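Local coordinates for 2-oxoglutarate dehydrogenase E3 component (Thermus thermophilus, PDB 2YQU), which probably catalyses, with bound FAD, the NAD(+)-dependent reoxidation of dihydrolipoyl groups on 2-oxo acid dehydrogenase complexes, at residues A335-V340 with E413-L418; G408-E413 with E439-A444. All blocks are in the same frame, centred on the assembly; numbering follows the deposited sequence.

Contact 1: residues A335-V340 with E413-L418; sequences AIPSVV and EAALAL
Close van der Waals packing of small residues joins the loop that leads into strand 338-340 to the helical segment 413-418, inside the dimerisation domain. Ala335 and Ala415 make its closest approach: their CA atoms lie 4.9 Å apart, a separation that their lone CB atoms leave possible. The two alanines meet reciprocally, each methyl against the other's carbonyl. Ala335 O stands 3.4 Å from Ala415 CB, with a C-O-CB angle near 138°, and Ala335 CB lies 3.6 Å from Ala415 O. These are contacts between methyl carbons and carbonyl oxygens, so the fit rests on shape. Pro337 adds the next layer. Ala415 CB sits mostly over one face of the pyrrolidine ring, at its CD corner, with Pro337 CD to Ala415 CB at 4.1 Å. One helical turn on, Leu418 offers its stem: Leu418 CB is 4.2 Å from Ala335 CB. The isopropyl end does not follow, because chi1 of -87° turns Leu418 CG away, 5.5 Å from Ala335 CB. All four touching residues are buried, and the two segments together hide 152 Å² from each other. Pro337 also offers its carbonyl oxygen to His311 NE2, which ties the loop to the predicted FAD-binding residues. Around these four residues, Ala415 and Leu418 rest on Val349 of strand 345-350, and Leu418 reaches Ile397 of strand 397-404, while Leu416 and Ala417 of the same helix pack on the second subunit.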
loop_
_atom_site.group_PDB
_atom_site.type_symbol
_atom_site.label_atom_id
_atom_site.label_comp_id
_atom_site.label_asym_id
_atom_site.label_seq_id
_atom_site.Cartn_x
_atom_site.Cartn_y
_atom_site.Cartn_z
ATOM N N ALA A 335 14.715 -9.900 -3.666
ATOM C CA ALA A 335 13.483 -9.155 -3.904
ATOM C C ALA A 335 12.302 -9.696 -3.099
ATOM O O ALA A 335 11.173 -9.271 -3.309
ATOM C CB ALA A 335 13.157 -9.155 -5.389
ATOM N N ILE A 336 12.566 -10.649 -2.198
ATOM C CA ILE A 336 11.520 -11.262 -1.384
ATOM C C ILE A 336 11.361 -10.488 -0.080
ATOM O O ILE A 336 12.268 -10.509 0.761
ATOM C CB ILE A 336 11.871 -12.742 -1.077
ATOM C CG1 ILE A 336 11.787 -13.560 -2.364
ATOM C CG2 ILE A 336 10.941 -13.310 -0.004
ATOM C CD1 ILE A 336 12.186 -15.041 -2.195
ATOM N N PRO A 337 10.221 -9.822 0.110
ATOM C CA PRO A 337 9.978 -9.097 1.362
ATOM C C PRO A 337 9.626 -10.013 2.519
ATOM O O PRO A 337 9.043 -11.085 2.325
ATOM C CB PRO A 337 8.776 -8.222 1.027
ATOM C CG PRO A 337 8.052 -8.970 -0.005
ATOM C CD PRO A 337 9.087 -9.680 -0.819
ATOM N N SER A 338 10.002 -9.585 3.715
ATOM C CA SER A 338 9.578 -10.228 4.946
ATOM C C SER A 338 8.842 -9.167 5.753
ATOM O O SER A 338 9.373 -8.081 5.986
ATOM C CB SER A 338 10.782 -10.778 5.705
ATOM O OG SER A 338 10.373 -11.368 6.927
ATOM N N VAL A 339 7.618 -9.477 6.158
ATOM C CA VAL A 339 6.723 -8.494 6.770
ATOM C C VAL A 339 6.118 -9.030 8.061
ATOM O O VAL A 339 5.829 -10.215 8.170
ATOM C CB VAL A 339 5.575 -8.107 5.799
ATOM C CG1 VAL A 339 4.747 -6.946 6.350
ATOM C CG2 VAL A 339 6.136 -7.769 4.428
ATOM N N VAL A 340 5.931 -8.139 9.027
ATOM C CA VAL A 340 5.234 -8.428 10.266
ATOM C C VAL A 340 3.945 -7.617 10.248
ATOM O O VAL A 340 3.988 -6.395 10.095
ATOM C CB VAL A 340 6.076 -8.007 11.487
ATOM C CG1 VAL A 340 5.389 -8.419 12.783
ATOM C CG2 VAL A 340 7.501 -8.578 11.394
ATOM N N GLU A 413 6.390 -1.941 -3.480
ATOM C CA GLU A 413 7.100 -1.196 -4.509
ATOM C C GLU A 413 8.624 -1.346 -4.417
ATOM O O GLU A 413 9.315 -1.387 -5.443
ATOM C CB GLU A 413 6.724 0.279 -4.401
ATOM C CG GLU A 413 7.144 1.105 -5.590
ATOM C CD GLU A 413 7.021 2.580 -5.336
ATOM O OE1 GLU A 413 6.179 2.982 -4.500
ATOM O OE2 GLU A 413 7.773 3.332 -5.972
ATOM N N ALA A 414 9.140 -1.406 -3.195
ATOM C CA ALA A 414 10.570 -1.570 -2.952
ATOM C C ALA A 414 11.061 -2.924 -3.439
ATOM O O ALA A 414 12.142 -3.032 -4.028
ATOM C CB ALA A 414 10.878 -1.413 -1.470
ATOM N N ALA A 415 10.252 -3.944 -3.195
ATOM C CA ALA A 415 10.554 -5.288 -3.652
ATOM C C ALA A 415 10.608 -5.320 -5.181
ATOM O O ALA A 415 11.529 -5.919 -5.752
ATOM C CB ALA A 415 9.539 -6.276 -3.108
ATOM N N LEU A 416 9.650 -4.655 -5.829
ATOM C CA LEU A 416 9.645 -4.535 -7.285
ATOM C C LEU A 416 10.887 -3.827 -7.766
ATOM O O LEU A 416 11.516 -4.278 -8.714
ATOM C CB LEU A 416 8.414 -3.799 -7.805
ATOM C CG LEU A 416 8.244 -3.819 -9.335
ATOM C CD1 LEU A 416 8.040 -5.241 -9.838
ATOM C CD2 LEU A 416 7.099 -2.930 -9.776
ATOM N N ALA A 417 11.243 -2.723 -7.113
ATOM C CA ALA A 417 12.438 -1.986 -7.500
ATOM C C ALA A 417 13.688 -2.879 -7.432
ATOM O O ALA A 417 14.511 -2.873 -8.355
ATOM C CB ALA A 417 12.595 -0.739 -6.654
ATOM N N LEU A 418 13.798 -3.678 -6.373
ATOM C CA LEU A 418 14.905 -4.635 -6.225
ATOM C C LEU A 418 14.900 -5.699 -7.323
ATOM O O LEU A 418 15.960 -6.035 -7.866
ATOM C CB LEU A 418 14.855 -5.299 -4.847
ATOM C CG LEU A 418 15.598 -4.456 -3.809
ATOM C CD1 LEU A 418 15.043 -4.641 -2.416
ATOM C CD2 LEU A 418 17.083 -4.790 -3.838
#

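Contact 2: residues G408-E413 with E439-A444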
loop_
_atom_site.group_PDB
_atom_site.type_symbol
_atom_site.label_atom_id
_atom_site.label_comp_id
_atom_site.label_asym_id
_atom_site.label_seq_id
_atom_site.Cartn_x
_atom_site.Cartn_y
_atom_site.Cartn_z
ATOM N N GLY A 408 4.394 -2.572 4.982
ATOM C CA GLY A 408 4.430 -3.714 4.094
ATOM C C GLY A 408 3.844 -3.417 2.723
ATOM O O GLY A 408 4.415 -3.816 1.688
ATOM N N ASP A 409 2.704 -2.735 2.702
ATOM C CA ASP A 409 2.088 -2.312 1.443
ATOM C C ASP A 409 3.003 -1.368 0.671
ATOM O O ASP A 409 3.104 -1.446 -0.545
ATOM C CB ASP A 409 0.757 -1.607 1.681
ATOM C CG ASP A 409 -0.303 -2.515 2.264
ATOM O OD1 ASP A 409 -0.196 -3.764 2.148
ATOM O OD2 ASP A 409 -1.299 -2.048 2.855
ATOM N N VAL A 410 3.649 -0.456 1.381
ATOM C CA VAL A 410 4.551 0.497 0.756
ATOM C C VAL A 410 5.760 -0.224 0.167
ATOM O O VAL A 410 6.191 0.082 -0.953
ATOM C CB VAL A 410 5.016 1.591 1.759
ATOM C CG1 VAL A 410 6.085 2.486 1.141
ATOM C CG2 VAL A 410 3.818 2.431 2.208
ATOM N N LEU A 411 6.287 -1.206 0.895
ATOM C CA LEU A 411 7.513 -1.871 0.463
ATOM C C LEU A 411 7.281 -2.925 -0.624
ATOM O O LEU A 411 8.248 -3.500 -1.120
ATOM C CB LEU A 411 8.265 -2.471 1.656
ATOM C CG LEU A 411 9.433 -1.652 2.179
ATOM C CD1 LEU A 411 9.012 -0.212 2.415
ATOM C CD2 LEU A 411 9.988 -2.285 3.447
ATOM N N ALA A 412 6.022 -3.168 -1.002
ATOM C CA ALA A 412 5.716 -3.897 -2.228
ATOM C C ALA A 412 6.431 -3.267 -3.409
ATOM O O ALA A 412 6.998 -3.965 -4.235
ATOM C CB ALA A 412 4.215 -3.946 -2.480
ATOM N N GLU A 413 6.390 -1.941 -3.480
ATOM C CA GLU A 413 7.100 -1.196 -4.509
ATOM C C GLU A 413 8.624 -1.346 -4.417
ATOM O O GLU A 413 9.315 -1.387 -5.443
ATOM C CB GLU A 413 6.724 0.279 -4.401
ATOM C CG GLU A 413 7.144 1.105 -5.590
ATOM C CD GLU A 413 7.021 2.580 -5.336
ATOM O OE1 GLU A 413 6.179 2.982 -4.500
ATOM O OE2 GLU A 413 7.773 3.332 -5.972
ATOM N N GLU A 439 5.123 8.068 -0.919
ATOM C CA GLU A 439 6.054 9.181 -0.959
ATOM C C GLU A 439 7.157 9.078 0.112
ATOM O O GLU A 439 8.206 9.690 -0.037
ATOM C CB GLU A 439 5.316 10.501 -0.795
ATOM C CG GLU A 439 4.335 10.822 -1.910
ATOM C CD GLU A 439 3.561 12.083 -1.608
ATOM O OE1 GLU A 439 3.868 13.113 -2.238
ATOM O OE2 GLU A 439 2.682 12.049 -0.716
ATOM N N ILE A 440 6.909 8.341 1.195
ATOM C CA ILE A 440 7.946 8.092 2.205
ATOM C C ILE A 440 9.083 7.270 1.588
ATOM O O ILE A 440 10.259 7.542 1.818
ATOM C CB ILE A 440 7.358 7.386 3.444
ATOM C CG1 ILE A 440 6.271 8.258 4.086
ATOM C CG2 ILE A 440 8.465 7.029 4.462
ATOM C CD1 ILE A 440 5.428 7.526 5.094
ATOM N N LEU A 441 8.718 6.248 0.819
ATOM C CA LEU A 441 9.699 5.451 0.097
ATOM C C LEU A 441 10.444 6.289 -0.938
ATOM O O LEU A 441 11.666 6.186 -1.050
ATOM C CB LEU A 441 9.023 4.262 -0.583
ATOM C CG LEU A 441 9.928 3.381 -1.452
ATOM C CD1 LEU A 441 11.044 2.753 -0.616
ATOM C CD2 LEU A 441 9.091 2.325 -2.117
ATOM N N LYS A 442 9.704 7.119 -1.676
ATOM C CA LYS A 442 10.282 8.003 -2.687
ATOM C C LYS A 442 11.379 8.873 -2.080
ATOM O O LYS A 442 12.486 8.930 -2.611
ATOM C CB LYS A 442 9.208 8.904 -3.293
ATOM C CG LYS A 442 9.705 9.846 -4.383
ATOM C CD LYS A 442 8.673 10.922 -4.665
ATOM C CE LYS A 442 9.170 11.921 -5.682
ATOM N NZ LYS A 442 8.412 13.197 -5.600
ATOM N N GLU A 443 11.064 9.541 -0.970
ATOM C CA GLU A 443 11.999 10.468 -0.341
ATOM C C GLU A 443 13.173 9.725 0.288
ATOM O O GLU A 443 14.300 10.200 0.230
ATOM C CB GLU A 443 11.293 11.362 0.693
ATOM C CG GLU A 443 10.233 12.303 0.130
ATOM C CD GLU A 443 10.788 13.551 -0.545
ATOM O OE1 GLU A 443 11.952 13.915 -0.301
ATOM O OE2 GLU A 443 10.055 14.174 -1.341
ATOM N N ALA A 444 12.917 8.544 0.865
ATOM C CA ALA A 444 13.993 7.712 1.405
ATOM C C ALA A 444 14.974 7.345 0.291
ATOM O O ALA A 444 16.187 7.373 0.491
ATOM C CB ALA A 444 13.436 6.449 2.049
#
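The carboxylate of Glu413 is the flat group here, and the methyl CD2 of Leu441 lies over one of its faces, where helix 407-419 packs against helix 438-449 in the dimerisation domain. Leu441 CD2 lies 3.8 Å from Glu413 CD, and the line between them leans only about 11° from the normal to the carboxylate plane, so the methyl stands almost squarely above the central carbon; Glu413 OE1 is likewise 3.8 Å from Leu441 CD2. No atom of the two segments meets the other face. OE2 is hydrogen-bonded to His432 NE2. The carboxylate reaches this position with CG anti to the backbone N (chi1 -167°) and the chain extended beyond. Glu413 CB, placed by the backbone, is itself 3.9 Å from Leu441 CD2.

The second foothold is wholly apolar. Val410 CG1 touches Leu441 CB at 3.8 Å, the valine and leucine side chains running alongside each other and pointing opposite ways, so Leu441 is gripped at its stem by Val410 and at its tip by Glu413. Glu413 N bonds to Val410 O, three residues back, and the bonds from Ala412 N are weak. Leu427 of helix 424-429 touches both Glu413 and Leu441. A buried carboxylate with a leucine methyl over one face gains little polar stabilisation from that side, so it probably relies on partners such as His432, which bonds OE2.

In the fold
Contacts 1 and 2 lie about 10 Å apart between centres, both built on helix 407-419 and both within the dimerisation domain. Along the chain their segments alternate: 335-340, 408-413, 413-418, then 439-444. Glu413 lies in both ranges but touches across contact 2 alone. Packing links the contacts directly, through Ala414 N with Leu441 CD2 (3.9 Å) and Val339 CG1 with Gly408 CA (4.0 Å). One helix is thus tied on one flank to the loop before strand 338-340, outermost in this chain's antiparallel sheet, and on another to helix 438-449, which carries Glu439, partner of the predicted proton acceptor His434. Both contacts also touch the second subunit, which places helix 407-419 at the dimer interface.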